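Local coordinates for nuclear and cytoplasmic polyadenylated RNA-binding protein PUB1 (Saccharomyces cerevisiae, PDB 3MD1) that binds polyadenylated RNA through RNA recognition motifs, of which this chain is the second, with a preference for poly(U), and also binds T-rich single-stranded DNA, at residues Val11-Asp14 and Asp15-Arg19; Asn20-Lys23 and Asp24-Ser27. All blocks are in the same frame, centred on the assembly; numbering follows the deposited sequence.

Contact 1: Val11-Asp14 and Asp15-Arg19; sequences VNVD and DETLR
D14 turns its carboxylate back over the first turn of the helix that follows it and meets T17 there. From CB the chain rises to CG, held between the backbone N and the carbonyl carbon (chi1 54°), a torsion that swings OD1 toward T17. D14 OD1 then takes two hydrogen bonds from opposite faces of the carboxylate plane: T17 N reaches it at 3.0 Å, nearly in line with the C-O bond, and T17 OG1 donates to it at 2.9 Å on the syn side, 28° out of plane. D14 OD2 sits 4.7 Å from E16 OE2, a like charge that would probably repel it. The backbone adds a straight bond from L18 N to D14 O (3.0 Å, 172°). On the V13 side, V13 CG1 touches T17 CB at 4.0 Å and L18 CB at 4.1 Å; V13 and L18 both continue onto V33 of strand 28-35, and V13 and T17 onto L68. An alanine in place of T17 takes away the hydroxyl and the methyl against V13 CG2, so D14 OD1 would probably be held by the backbone N-H alone and the carboxylate be freer to turn. D14 is thus the N-cap of helix 15-22, the first helix of the RNA recognition motif, where its negative charge would probably be stabilised by the helix dipole.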
# COMPACT_ATOMS: atom_id res chain seq x y z
N VAL A 11 5.33 -10.67 4.24
CA VAL A 11 6.54 -10.63 3.40
C VAL A 11 6.40 -11.38 2.07
O VAL A 11 7.25 -11.21 1.18
CB VAL A 11 7.82 -11.12 4.14
CG1 VAL A 11 8.27 -10.09 5.20
CG2 VAL A 11 7.61 -12.52 4.72
N ASN A 12 5.36 -12.20 1.94
CA ASN A 12 5.06 -12.87 0.67
C ASN A 12 4.25 -12.01 -0.31
O ASN A 12 3.96 -12.45 -1.42
CB ASN A 12 4.39 -14.24 0.90
CG ASN A 12 2.90 -14.14 1.27
OD1 ASN A 12 2.35 -13.05 1.44
ND2 ASN A 12 2.26 -15.29 1.42
N VAL A 13 3.90 -10.79 0.10
CA VAL A 13 3.17 -9.90 -0.79
C VAL A 13 4.15 -9.21 -1.73
O VAL A 13 5.02 -8.46 -1.28
CB VAL A 13 2.33 -8.85 -0.01
CG1 VAL A 13 1.81 -7.77 -0.95
CG2 VAL A 13 1.15 -9.54 0.70
N ASP A 14 4.03 -9.49 -3.02
CA ASP A 14 4.85 -8.83 -4.03
C ASP A 14 4.06 -7.71 -4.71
O ASP A 14 2.90 -7.46 -4.35
CB ASP A 14 5.40 -9.84 -5.05
CG ASP A 14 4.31 -10.68 -5.70
OD1 ASP A 14 3.10 -10.40 -5.51
OD2 ASP A 14 4.68 -11.64 -6.41
N ASP A 15 4.69 -7.04 -5.67
CA ASP A 15 4.04 -5.93 -6.37
C ASP A 15 2.70 -6.36 -6.97
O ASP A 15 1.71 -5.66 -6.83
CB ASP A 15 4.93 -5.37 -7.48
CG ASP A 15 6.06 -4.50 -6.95
OD1 ASP A 15 6.00 -4.10 -5.76
OD2 ASP A 15 7.00 -4.21 -7.72
N GLU A 16 2.69 -7.52 -7.63
CA GLU A 16 1.48 -8.06 -8.25
C GLU A 16 0.32 -8.20 -7.26
O GLU A 16 -0.80 -7.78 -7.54
CB GLU A 16 1.77 -9.40 -8.94
CG GLU A 16 0.60 -9.97 -9.73
CD GLU A 16 0.89 -11.37 -10.24
OE1 GLU A 16 -0.07 -12.10 -10.57
OE2 GLU A 16 2.08 -11.75 -10.31
N THR A 17 0.61 -8.79 -6.10
CA THR A 17 -0.38 -8.98 -5.04
C THR A 17 -0.92 -7.64 -4.52
O THR A 17 -2.14 -7.45 -4.40
CB THR A 17 0.19 -9.87 -3.90
OG1 THR A 17 0.56 -11.15 -4.44
CG2 THR A 17 -0.86 -10.08 -2.80
N LEU A 18 -0.02 -6.71 -4.23
CA LEU A 18 -0.42 -5.40 -3.73
C LEU A 18 -1.27 -4.64 -4.76
O LEU A 18 -2.34 -4.12 -4.43
CB LEU A 18 0.79 -4.57 -3.29
CG LEU A 18 0.45 -3.16 -2.82
CD1 LEU A 18 -0.37 -3.15 -1.51
CD2 LEU A 18 1.71 -2.31 -2.70
N ARG A 19 -0.80 -4.61 -6.01
CA ARG A 19 -1.54 -3.93 -7.08
C ARG A 19 -2.93 -4.49 -7.30
O ARG A 19 -3.88 -3.72 -7.45
CB ARG A 19 -0.75 -3.98 -8.39
CG ARG A 19 0.43 -3.05 -8.39
CD ARG A 19 1.47 -3.51 -9.37
NE ARG A 19 2.65 -2.67 -9.29
CZ ARG A 19 3.79 -2.91 -9.92
NH1 ARG A 19 3.93 -3.99 -10.68
NH2 ARG A 19 4.81 -2.07 -9.77

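Contact 2: Asn20-Lys23 and Asp24-Ser27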
# COMPACT_ATOMS: atom_id res chain seq x y z
N ASN A 20 -3.05 -5.81 -7.27
CA ASN A 20 -4.34 -6.49 -7.43
C ASN A 20 -5.35 -6.08 -6.35
O ASN A 20 -6.57 -6.07 -6.61
CB ASN A 20 -4.17 -8.01 -7.44
CG ASN A 20 -3.70 -8.55 -8.79
OD1 ASN A 20 -3.63 -7.83 -9.79
ND2 ASN A 20 -3.39 -9.84 -8.82
N ALA A 21 -4.85 -5.75 -5.16
CA ALA A 21 -5.71 -5.36 -4.04
C ALA A 21 -6.26 -3.94 -4.18
O ALA A 21 -7.31 -3.63 -3.61
CB ALA A 21 -4.96 -5.52 -2.72
N PHE A 22 -5.58 -3.09 -4.96
CA PHE A 22 -6.00 -1.69 -5.12
C PHE A 22 -6.35 -1.20 -6.53
O PHE A 22 -6.91 -0.11 -6.67
CB PHE A 22 -4.94 -0.75 -4.49
CG PHE A 22 -4.85 -0.85 -3.00
CD1 PHE A 22 -4.03 -1.81 -2.40
CD2 PHE A 22 -5.58 0.02 -2.18
CE1 PHE A 22 -3.93 -1.91 -1.01
CE2 PHE A 22 -5.50 -0.08 -0.79
CZ PHE A 22 -4.66 -1.05 -0.20
N LYS A 23 -5.99 -2.01 -7.54
CA LYS A 23 -6.11 -1.73 -8.99
C LYS A 23 -7.41 -1.04 -9.43
O LYS A 23 -7.41 -0.17 -10.31
CB LYS A 23 -6.03 -3.06 -9.77
CG LYS A 23 -4.71 -3.35 -10.45
CD LYS A 23 -4.91 -4.08 -11.78
CE LYS A 23 -4.95 -5.61 -11.66
NZ LYS A 23 -6.25 -6.14 -11.15
N ASP A 24 -8.52 -1.46 -8.84
CA ASP A 24 -9.83 -1.06 -9.34
C ASP A 24 -10.47 0.12 -8.62
O ASP A 24 -11.57 0.55 -8.96
CB ASP A 24 -10.76 -2.28 -9.36
CG ASP A 24 -10.24 -3.38 -10.28
OD1 ASP A 24 -9.89 -3.09 -11.44
OD2 ASP A 24 -10.18 -4.54 -9.83
N PHE A 25 -9.79 0.67 -7.62
CA PHE A 25 -10.30 1.84 -6.94
C PHE A 25 -10.22 3.06 -7.84
O PHE A 25 -9.22 3.22 -8.57
CB PHE A 25 -9.54 2.08 -5.64
CG PHE A 25 -9.96 1.17 -4.54
CD1 PHE A 25 -11.09 1.46 -3.78
CD2 PHE A 25 -9.24 0.02 -4.24
CE1 PHE A 25 -11.50 0.61 -2.75
CE2 PHE A 25 -9.64 -0.83 -3.21
CZ PHE A 25 -10.78 -0.53 -2.47
N PRO A 26 -11.24 3.94 -7.78
CA PRO A 26 -11.23 5.18 -8.57
C PRO A 26 -9.93 5.96 -8.39
O PRO A 26 -9.44 6.11 -7.26
CB PRO A 26 -12.40 5.97 -7.99
CG PRO A 26 -13.34 4.93 -7.52
CD PRO A 26 -12.52 3.76 -7.07
N SER A 27 -9.38 6.41 -9.51
CA SER A 27 -8.16 7.25 -9.54
C SER A 27 -6.83 6.56 -9.25
O SER A 27 -5.80 7.23 -9.19
CB SER A 27 -8.33 8.50 -8.68
OG SER A 27 -9.38 9.31 -9.20
O HOH W 1 -9.15 -2.51 -6.17
O HOH W 2 -8.93 1.86 -11.15
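From F22 to F25 the chain makes a type I beta turn, closed by the hydrogen bond from F25 N to F22 O (3.1 Å, 167°). The N-H points almost straight at the oxygen, yet it comes from 43° above the carbonyl plane and not along a lone pair. The F25 ring lies against the backbone of A21 and F22: CG is anti to the carbonyl carbon (chi1 -78°), which brings one ring edge to the backbone carbonyls of these two residues. F25 CD2 on that edge is 3.4 Å from F22 O, and F25 CE2, one atom further out, is 3.7 Å from A21 O, both oxygens lying near the ring plane. F25 CD2 also meets F22 CD2 at 4.2 Å, where the two phenyl side chains approach obliquely. F22 is buried against V48 and M63, while F25 lies partly exposed and packs on S62, M63 and F50. Two waters bridge backbone groups. One accepts from D24 N at 2.9 Å and donates weakly to A21 O; the other donates to K23 O at 2.7 Å and also to F25 O. On the exposed side of the turn, the bent K23 chain leaves K23 NZ 4.4 Å from D24 OD2, beyond a salt bridge, so the charges would probably attract only loosely. The chemistry is therefore divided: one direct backbone bond closes the turn, the waters link neighbouring polar groups, and the placing of the F25 ring is consistent with a weak attraction between its slightly positive C-H edge and the carbonyls of A21 and F22.

Overall arrangement
From the N terminus the chain runs through strand 2-7 and a loop to contact 1, where residues 11-14 lead into helix 15-22 and cap its start. Contact 2 follows in series on the same helix, closing the turn from F22 to F25, and its residues 24-27 carry the chain on toward strand 28-35. Neither contact nests in the other or crosses it; their centres are about 14 Å apart. Together they bracket helix 15-22, the helix between strands 2-7 and 28-35 in the first beta-alpha-beta unit of the RRM. The entry faces strands 28-35 and 67-68, whereas the exit reaches strand 45-50 and helix 53-63, so the helix is tied to different parts of the fold at its two ends.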